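PDB 1USY: ATP phosphoribosyltransferase from Thermotoga maritima, which probably catalyses the first step of histidine biosynthesis, joining ATP and 5-phosphoribose 1-diphosphate into phosphoribosyl-ATP with release of diphosphate. Local coordinates for residues N84-V89 and F167-H172. Sequence-based numbering, arbitrary orientation.
With HIS (histidine), chain S.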
loop_
_atom_site.group_PDB
_atom_site.type_symbol
_atom_site.label_atom_id
_atom_site.label_comp_id
_atom_site.label_asym_id
_atom_site.label_seq_id
_atom_site.Cartn_x
_atom_site.Cartn_y
_atom_site.Cartn_z
ATOM N N ASN G 84 46.657 -9.961 3.428
ATOM C CA ASN G 84 46.369 -11.407 3.537
ATOM C C ASN G 84 44.976 -11.762 3.064
ATOM O O ASN G 84 44.042 -10.972 3.200
ATOM C CB ASN G 84 46.593 -11.937 4.962
ATOM C CG ASN G 84 48.084 -11.975 5.339
ATOM O OD1 ASN G 84 48.550 -11.185 6.163
ATOM N ND2 ASN G 84 48.832 -12.869 4.713
ATOM N N ILE G 85 44.869 -12.953 2.496
ATOM C CA ILE G 85 43.613 -13.549 2.032
ATOM C C ILE G 85 42.517 -13.518 3.119
ATOM O O ILE G 85 42.785 -13.857 4.270
ATOM C CB ILE G 85 43.889 -15.014 1.545
ATOM C CG1 ILE G 85 45.262 -15.090 0.844
ATOM C CG2 ILE G 85 42.796 -15.489 0.588
ATOM C CD1 ILE G 85 45.553 -16.375 0.006
ATOM N N SER G 86 41.316 -13.064 2.755
ATOM C CA SER G 86 40.128 -13.121 3.623
ATOM C C SER G 86 38.942 -13.539 2.790
ATOM O O SER G 86 38.892 -13.297 1.565
ATOM C CB SER G 86 39.807 -11.775 4.261
ATOM O OG SER G 86 39.865 -10.748 3.288
ATOM N N ARG G 87 37.983 -14.166 3.456
ATOM C CA ARG G 87 36.786 -14.670 2.792
ATOM C C ARG G 87 35.562 -14.302 3.612
ATOM O O ARG G 87 35.537 -14.465 4.838
ATOM C CB ARG G 87 36.864 -16.205 2.587
ATOM C CG ARG G 87 38.284 -16.808 2.694
ATOM C CD ARG G 87 38.439 -18.305 2.349
ATOM N NE ARG G 87 39.421 -18.433 1.268
ATOM C CZ ARG G 87 39.116 -18.748 0.012
ATOM N NH1 ARG G 87 37.848 -19.019 -0.296
ATOM N NH2 ARG G 87 40.063 -18.812 -0.941
ATOM N N MET G 88 34.544 -13.798 2.926
ATOM C CA MET G 88 33.209 -13.652 3.505
ATOM C C MET G 88 32.563 -15.060 3.464
ATOM O O MET G 88 32.476 -15.689 2.385
ATOM C CB MET G 88 32.424 -12.653 2.669
ATOM C CG MET G 88 31.096 -12.192 3.286
ATOM S SD MET G 88 31.153 -11.712 4.965
ATOM C CE MET G 88 31.252 -10.123 4.708
ATOM N N VAL G 89 32.165 -15.579 4.620
ATOM C CA VAL G 89 31.683 -16.975 4.684
ATOM C C VAL G 89 30.416 -17.105 5.500
ATOM O O VAL G 89 30.127 -16.248 6.362
ATOM C CB VAL G 89 32.691 -17.938 5.344
ATOM C CG1 VAL G 89 33.926 -18.112 4.495
ATOM C CG2 VAL G 89 33.055 -17.468 6.761
ATOM N N PHE G 167 32.201 -14.970 -0.890
ATOM C CA PHE G 167 33.115 -14.378 -1.863
ATOM C C PHE G 167 34.452 -14.114 -1.164
ATOM O O PHE G 167 34.534 -14.000 0.063
ATOM C CB PHE G 167 32.528 -13.093 -2.477
ATOM C CG PHE G 167 32.149 -12.022 -1.448
ATOM C CD1 PHE G 167 33.112 -11.212 -0.884
ATOM C CD2 PHE G 167 30.838 -11.835 -1.068
ATOM C CE1 PHE G 167 32.781 -10.237 0.049
ATOM C CE2 PHE G 167 30.509 -10.850 -0.145
ATOM C CZ PHE G 167 31.487 -10.054 0.405
ATOM N N VAL G 168 35.522 -14.051 -1.939
ATOM C CA VAL G 168 36.816 -13.825 -1.326
ATOM C C VAL G 168 37.015 -12.342 -1.319
ATOM O O VAL G 168 36.459 -11.651 -2.152
ATOM C CB VAL G 168 37.976 -14.642 -2.016
ATOM C CG1 VAL G 168 37.408 -15.722 -2.995
ATOM C CG2 VAL G 168 39.009 -13.744 -2.664
ATOM N N ILE G 169 37.753 -11.839 -0.346
ATOM C CA ILE G 169 37.945 -10.398 -0.275
ATOM C C ILE G 169 39.406 -9.886 -0.450
ATOM O O ILE G 169 40.373 -10.437 0.092
ATOM C CB ILE G 169 37.167 -9.783 0.918
ATOM C CG1 ILE G 169 37.019 -10.733 2.093
ATOM C CG2 ILE G 169 35.724 -9.613 0.526
ATOM C CD1 ILE G 169 35.732 -10.498 2.904
ATOM N N ARG G 170 39.515 -8.828 -1.248
ATOM C CA ARG G 170 40.757 -8.130 -1.477
ATOM C C ARG G 170 40.538 -6.692 -1.036
ATOM O O ARG G 170 39.403 -6.275 -0.815
ATOM C CB ARG G 170 41.167 -8.158 -2.965
ATOM C CG ARG G 170 40.943 -9.469 -3.726
ATOM C CD ARG G 170 42.199 -10.275 -4.002
ATOM N NE ARG G 170 43.344 -9.396 -4.202
ATOM C CZ ARG G 170 44.292 -9.546 -5.134
ATOM N NH1 ARG G 170 44.288 -10.583 -5.994
ATOM N NH2 ARG G 170 45.268 -8.644 -5.190
ATOM N N THR G 171 41.624 -5.937 -0.944
ATOM C CA THR G 171 41.582 -4.522 -0.615
ATOM C C THR G 171 41.950 -3.654 -1.817
ATOM O O THR G 171 43.026 -3.778 -2.408
ATOM C CB THR G 171 42.484 -4.259 0.571
ATOM O OG1 THR G 171 42.015 -5.063 1.669
ATOM C CG2 THR G 171 42.329 -2.832 1.065
ATOM N N HIS G 172 41.008 -2.798 -2.188
ATOM C CA HIS G 172 41.104 -1.972 -3.380
ATOM C C HIS G 172 41.402 -0.560 -2.949
ATOM O O HIS G 172 40.871 -0.109 -1.933
ATOM C CB HIS G 172 39.751 -1.900 -4.071
ATOM C CG HIS G 172 39.226 -3.207 -4.582
ATOM N ND1 HIS G 172 39.433 -3.639 -5.876
ATOM C CD2 HIS G 172 38.456 -4.149 -3.987
ATOM C CE1 HIS G 172 38.840 -4.807 -6.042
ATOM N NE2 HIS G 172 38.233 -5.135 -4.914
HETATM N N HIS S . 33.428 -5.344 -6.895
HETATM C CA HIS S . 34.885 -5.686 -6.917
HETATM C C HIS S . 35.289 -6.406 -8.216
HETATM O O HIS S . 34.671 -7.385 -8.654
HETATM C CB HIS S . 35.218 -6.517 -5.684
HETATM C CG HIS S . 36.312 -7.517 -5.877
HETATM N ND1 HIS S . 37.447 -7.523 -5.099
HETATM C CD2 HIS S . 36.426 -8.577 -6.715
HETATM C CE1 HIS S . 38.230 -8.520 -5.474
HETATM N NE2 HIS S . 37.637 -9.172 -6.456
HETATM O OXT HIS S . 36.257 -6.057 -8.892
#
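Met88 lies over one face of the Phe167 ring, and Ile169 CG2 meets that ring's edge in its plane. Met88 CB makes a CH-pi contact 3.6 Å from the Phe167 ring centroid, 15° off the normal. With chi1 at -169°, Met88 CG swings away from its own N and reaches the CZ side of the same ring. A leucine in place of Phe167 would probably leave Met88 without this flat surface and its CH-pi contact. At the edge of the His172 ring, ND1 of the bound histidine approaches NE2 of His172 in a weak, strongly bent hydrogen bond whose geometry is doubtful. Arg170 CG also touches the ligand. The strands run antiparallel. Ile169 N donates to Ser86 O (2.7 Å), and Met88 N donates to Phe167 O (2.9 Å), nearly in line with the carbonyl bond. Toward Asn84 and His172 the strands splay apart. Arg87 and Val168 pair on the other side of the sheet, where the Arg87 guanidinium forms a salt bridge with Glu165. Strands 80-93 and 160-175 both pass between the two lobes of this periplasmic-binding-protein-like fold. Helix 65-70 packs on Phe167, Ile169 and His172, while strand 144-149 touches Met88 and Ile169.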